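Local coordinates for uncharacterized protein AbaSI (Acinetobacter baumannii, PDB 4PAR) that probably recognises 5-hydroxymethylcytosine in DNA through an SRA-like domain and cuts the DNA with a Vsr-like endonuclease domain, at residues 34-48 and 59-71. The protein carries 3 engineered substitutions. Numbering follows the deposited sequence.
Sequences IHLLNDFTLKFVTQQ and LTDLYFPQLGIHI
V45 and Y63 pair as antiparallel neighbours in a beta hairpin, strands 45-51 and 57-64, which supplies two adjacent strands of the mixed sheet in the PvuRts1I-like endonuclease domain (PDDEXK clan); helix 26-37 and the loop after it complete the contact. This hydrogen-bonded pair is closed from both directions: V45 N gives to Y63 O and Y63 N to V45 O, each at 2.7 Å. Farther along, Q48 and T60 exchange two backbone bonds, and Q47, whose phi is positive, forms a G1 beta bulge with Q48 opposite T60. Q47 N also reaches D61 O (3.2 Å), but from above the carbonyl plane, 55° out of it.

Q48, V45 and Y63 share one face. With CG anti to the backbone N (chi1 173°) and a bend at chi2, Q48 lays CG 3.5 Å from Y63 CD2, its amide plane 76° from the ring. P65 N lies over one face of the Y63 ring and H70 CE1 over the opposite face, both offset toward the rim, and H70 ND1 shares a hydrogen bond with T60 OG1 (2.7 Å).

The F64 ring lies between the end of helix 26-37 and F44: CE1 is 3.6 Å from F44 CB, CZ meets I34 CD1 and L37 CD2, and K43 O sits at the ring edge. I34 CD1 also touches L62 CD2 (3.8 Å) and stands over the centre of the F44 ring. I150 of helix 136-159 adds to the packing on F64. At the turn, Q66 NE2 makes a weak bond to T41 O.

Backbone bonds thus set the strand pairing, while an almost wholly apolar cluster joins the end of helix 26-37 to the sheet.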
# COMPACT_ATOMS: atom_id res chain seq x y z
N ILE F 34 -13.41 27.48 -9.82
CA ILE F 34 -12.48 27.31 -10.93
C ILE F 34 -13.15 27.50 -12.29
O ILE F 34 -12.67 28.29 -13.10
CB ILE F 34 -11.81 25.95 -10.90
CG1 ILE F 34 -11.06 25.78 -9.58
CG2 ILE F 34 -10.85 25.83 -12.06
CD1 ILE F 34 -10.00 26.84 -9.37
N HIS F 35 -14.24 26.79 -12.53
CA HIS F 35 -14.89 26.85 -13.85
C HIS F 35 -15.44 28.23 -14.16
O HIS F 35 -15.35 28.69 -15.30
CB HIS F 35 -16.00 25.82 -13.97
CG HIS F 35 -15.51 24.41 -13.96
ND1 HIS F 35 -16.25 23.37 -13.43
CD2 HIS F 35 -14.35 23.86 -14.39
CE1 HIS F 35 -15.56 22.25 -13.54
NE2 HIS F 35 -14.41 22.52 -14.12
N LEU F 36 -16.03 28.90 -13.17
CA LEU F 36 -16.60 30.22 -13.40
C LEU F 36 -15.50 31.26 -13.56
O LEU F 36 -15.69 32.27 -14.25
CB LEU F 36 -17.55 30.60 -12.27
CG LEU F 36 -19.03 30.26 -12.42
CD1 LEU F 36 -19.23 28.77 -12.63
CD2 LEU F 36 -19.81 30.73 -11.21
N LEU F 37 -14.37 31.04 -12.90
CA LEU F 37 -13.20 31.86 -13.15
C LEU F 37 -12.59 31.52 -14.51
O LEU F 37 -12.41 32.40 -15.34
CB LEU F 37 -12.16 31.65 -12.03
CG LEU F 37 -10.74 32.18 -12.22
CD1 LEU F 37 -10.73 33.68 -12.52
CD2 LEU F 37 -9.91 31.89 -10.98
N ASN F 38 -12.26 30.25 -14.68
CA ASN F 38 -11.66 29.67 -15.90
C ASN F 38 -10.55 30.53 -16.53
O ASN F 38 -10.44 30.67 -17.75
CB ASN F 38 -12.77 29.27 -16.91
CG ASN F 38 -13.16 30.36 -17.89
OD1 ASN F 38 -13.43 30.12 -19.06
ND2 ASN F 38 -13.17 31.59 -17.40
N ASP F 39 -9.70 31.09 -15.67
CA ASP F 39 -8.43 31.67 -16.09
C ASP F 39 -7.31 30.73 -15.66
O ASP F 39 -7.04 30.59 -14.47
CB ASP F 39 -8.22 33.06 -15.49
CG ASP F 39 -6.95 33.74 -15.99
OD1 ASP F 39 -6.09 33.07 -16.61
OD2 ASP F 39 -6.80 34.96 -15.75
N PHE F 40 -6.66 30.09 -16.63
CA PHE F 40 -5.64 29.11 -16.30
C PHE F 40 -4.22 29.67 -16.35
O PHE F 40 -3.25 28.94 -16.17
CB PHE F 40 -5.80 27.89 -17.20
CG PHE F 40 -7.03 27.11 -16.90
CD1 PHE F 40 -8.23 27.40 -17.53
CD2 PHE F 40 -7.02 26.11 -15.94
CE1 PHE F 40 -9.38 26.70 -17.23
CE2 PHE F 40 -8.16 25.40 -15.64
CZ PHE F 40 -9.34 25.70 -16.28
N THR F 41 -4.10 30.98 -16.57
CA THR F 41 -2.84 31.64 -16.29
C THR F 41 -2.64 31.68 -14.77
O THR F 41 -1.56 31.99 -14.28
CB THR F 41 -2.78 33.07 -16.87
OG1 THR F 41 -3.76 33.89 -16.22
CG2 THR F 41 -3.05 33.05 -18.37
N LEU F 42 -3.71 31.36 -14.05
CA LEU F 42 -3.69 31.28 -12.59
C LEU F 42 -3.47 29.85 -12.11
O LEU F 42 -4.34 29.00 -12.27
CB LEU F 42 -4.99 31.82 -12.01
CG LEU F 42 -5.05 33.28 -11.58
CD1 LEU F 42 -4.49 34.20 -12.65
CD2 LEU F 42 -6.49 33.65 -11.25
N LYS F 43 -2.32 29.59 -11.50
CA LYS F 43 -2.07 28.28 -10.93
C LYS F 43 -2.91 28.14 -9.67
O LYS F 43 -3.13 29.12 -8.96
CB LYS F 43 -0.58 28.08 -10.61
CG LYS F 43 -0.23 26.70 -10.08
CD LYS F 43 1.26 26.52 -9.89
CE LYS F 43 1.58 25.15 -9.29
NZ LYS F 43 3.05 24.93 -9.11
N PHE F 44 -3.40 26.93 -9.41
CA PHE F 44 -4.16 26.68 -8.19
C PHE F 44 -3.83 25.32 -7.59
O PHE F 44 -3.39 24.40 -8.29
CB PHE F 44 -5.66 26.80 -8.46
CG PHE F 44 -6.21 25.73 -9.37
CD1 PHE F 44 -6.62 24.51 -8.87
CD2 PHE F 44 -6.34 25.97 -10.72
CE1 PHE F 44 -7.12 23.54 -9.70
CE2 PHE F 44 -6.84 24.99 -11.56
CZ PHE F 44 -7.23 23.78 -11.04
N VAL F 45 -4.04 25.20 -6.28
CA VAL F 45 -3.78 23.96 -5.56
C VAL F 45 -4.96 23.65 -4.64
O VAL F 45 -5.47 24.54 -3.96
CB VAL F 45 -2.47 24.04 -4.72
CG1 VAL F 45 -2.11 22.67 -4.15
CG2 VAL F 45 -1.33 24.59 -5.54
N THR F 46 -5.39 22.39 -4.62
CA THR F 46 -6.44 21.97 -3.69
C THR F 46 -5.86 21.21 -2.50
O THR F 46 -4.90 20.46 -2.65
CB THR F 46 -7.50 21.08 -4.36
OG1 THR F 46 -6.86 19.95 -4.96
CG2 THR F 46 -8.29 21.86 -5.41
N GLN F 47 -6.46 21.42 -1.33
CA GLN F 47 -6.03 20.75 -0.11
C GLN F 47 -4.59 21.09 0.22
O GLN F 47 -3.78 20.21 0.53
CB GLN F 47 -6.22 19.24 -0.23
CG GLN F 47 -7.65 18.86 -0.52
CD GLN F 47 -7.86 17.37 -0.48
OE1 GLN F 47 -6.94 16.61 -0.18
NE2 GLN F 47 -9.08 16.94 -0.79
N GLN F 48 -4.27 22.38 0.14
CA GLN F 48 -2.93 22.84 0.43
C GLN F 48 -2.69 22.84 1.92
O GLN F 48 -3.44 23.48 2.66
CB GLN F 48 -2.70 24.25 -0.14
CG GLN F 48 -1.39 24.87 0.27
CD GLN F 48 -0.19 24.12 -0.27
OE1 GLN F 48 -0.06 23.93 -1.48
NE2 GLN F 48 0.69 23.69 0.62
N LEU F 59 -5.22 22.95 6.72
CA LEU F 59 -5.32 22.82 5.27
C LEU F 59 -6.42 23.70 4.69
O LEU F 59 -7.45 23.93 5.32
CB LEU F 59 -5.55 21.37 4.87
CG LEU F 59 -6.69 20.57 5.50
CD1 LEU F 59 -8.01 20.82 4.80
CD2 LEU F 59 -6.34 19.10 5.46
N THR F 60 -6.20 24.17 3.47
CA THR F 60 -7.20 24.97 2.79
C THR F 60 -7.65 24.27 1.51
O THR F 60 -6.87 23.59 0.85
CB THR F 60 -6.68 26.38 2.47
OG1 THR F 60 -5.41 26.28 1.82
CG2 THR F 60 -6.52 27.16 3.74
N ASP F 61 -8.92 24.46 1.17
CA ASP F 61 -9.56 23.73 0.08
C ASP F 61 -9.10 24.19 -1.29
O ASP F 61 -8.85 23.36 -2.17
CB ASP F 61 -11.08 23.84 0.20
CG ASP F 61 -11.61 23.20 1.47
OD1 ASP F 61 -11.22 22.04 1.76
OD2 ASP F 61 -12.42 23.85 2.17
N LEU F 62 -9.00 25.50 -1.49
CA LEU F 62 -8.46 26.01 -2.75
C LEU F 62 -7.38 27.07 -2.50
O LEU F 62 -7.54 27.92 -1.63
CB LEU F 62 -9.59 26.57 -3.62
CG LEU F 62 -9.20 27.06 -5.01
CD1 LEU F 62 -8.69 25.92 -5.86
CD2 LEU F 62 -10.36 27.75 -5.69
N TYR F 63 -6.28 27.01 -3.25
CA TYR F 63 -5.15 27.93 -3.03
C TYR F 63 -4.52 28.46 -4.32
O TYR F 63 -4.08 27.68 -5.17
CB TYR F 63 -4.08 27.23 -2.20
CG TYR F 63 -2.77 27.99 -2.06
CD1 TYR F 63 -2.74 29.35 -1.81
CD2 TYR F 63 -1.56 27.32 -2.16
CE1 TYR F 63 -1.55 30.03 -1.67
CE2 TYR F 63 -0.36 27.99 -2.02
CZ TYR F 63 -0.36 29.34 -1.78
OH TYR F 63 0.85 30.00 -1.64
N PHE F 64 -4.48 29.78 -4.46
CA PHE F 64 -3.77 30.43 -5.55
C PHE F 64 -2.47 31.05 -5.02
O PHE F 64 -2.51 32.06 -4.30
CB PHE F 64 -4.63 31.51 -6.21
CG PHE F 64 -5.94 31.00 -6.73
CD1 PHE F 64 -6.03 30.45 -7.99
CD2 PHE F 64 -7.08 31.09 -5.95
CE1 PHE F 64 -7.24 29.99 -8.47
CE2 PHE F 64 -8.29 30.63 -6.43
CZ PHE F 64 -8.37 30.08 -7.69
N PRO F 65 -1.33 30.43 -5.36
CA PRO F 65 0.01 30.80 -4.89
C PRO F 65 0.48 32.15 -5.42
O PRO F 65 1.14 32.89 -4.70
CB PRO F 65 0.89 29.68 -5.44
CG PRO F 65 -0.04 28.55 -5.70
CD PRO F 65 -1.30 29.19 -6.15
N GLN F 66 0.14 32.45 -6.67
CA GLN F 66 0.60 33.68 -7.29
C GLN F 66 -0.06 34.89 -6.64
O GLN F 66 0.55 35.95 -6.54
CB GLN F 66 0.29 33.67 -8.78
CG GLN F 66 0.80 32.44 -9.50
CD GLN F 66 0.40 32.42 -10.95
OE1 GLN F 66 0.87 31.58 -11.71
NE2 GLN F 66 -0.46 33.34 -11.34
N LEU F 67 -1.31 34.72 -6.22
CA LEU F 67 -2.06 35.81 -5.60
C LEU F 67 -2.04 35.74 -4.07
O LEU F 67 -2.53 36.65 -3.40
CB LEU F 67 -3.51 35.79 -6.09
CG LEU F 67 -3.85 36.19 -7.53
CD1 LEU F 67 -3.28 35.22 -8.56
CD2 LEU F 67 -5.36 36.28 -7.69
N GLY F 68 -1.46 34.67 -3.52
CA GLY F 68 -1.51 34.43 -2.09
C GLY F 68 -2.93 34.42 -1.55
O GLY F 68 -3.22 35.03 -0.53
N ILE F 69 -3.83 33.73 -2.25
CA ILE F 69 -5.23 33.71 -1.84
C ILE F 69 -5.74 32.31 -1.54
O ILE F 69 -5.55 31.38 -2.32
CB ILE F 69 -6.14 34.32 -2.92
CG1 ILE F 69 -5.85 35.81 -3.07
CG2 ILE F 69 -7.59 34.09 -2.57
CD1 ILE F 69 -6.90 36.55 -3.84
N HIS F 70 -6.41 32.15 -0.40
CA HIS F 70 -7.01 30.88 -0.07
C HIS F 70 -8.52 30.98 -0.03
O HIS F 70 -9.09 32.05 0.16
CB HIS F 70 -6.52 30.36 1.28
CG HIS F 70 -5.06 30.06 1.31
ND1 HIS F 70 -4.56 28.78 1.21
CD2 HIS F 70 -3.98 30.87 1.45
CE1 HIS F 70 -3.24 28.81 1.29
NE2 HIS F 70 -2.87 30.07 1.43
N ILE F 71 -9.15 29.83 -0.24
CA ILE F 71 -10.58 29.69 -0.12
C ILE F 71 -10.86 28.45 0.72
O ILE F 71 -10.35 27.35 0.44
CB ILE F 71 -11.26 29.59 -1.48
CG1 ILE F 71 -11.12 30.91 -2.23
CG2 ILE F 71 -12.72 29.23 -1.32
CD1 ILE F 71 -10.88 30.76 -3.70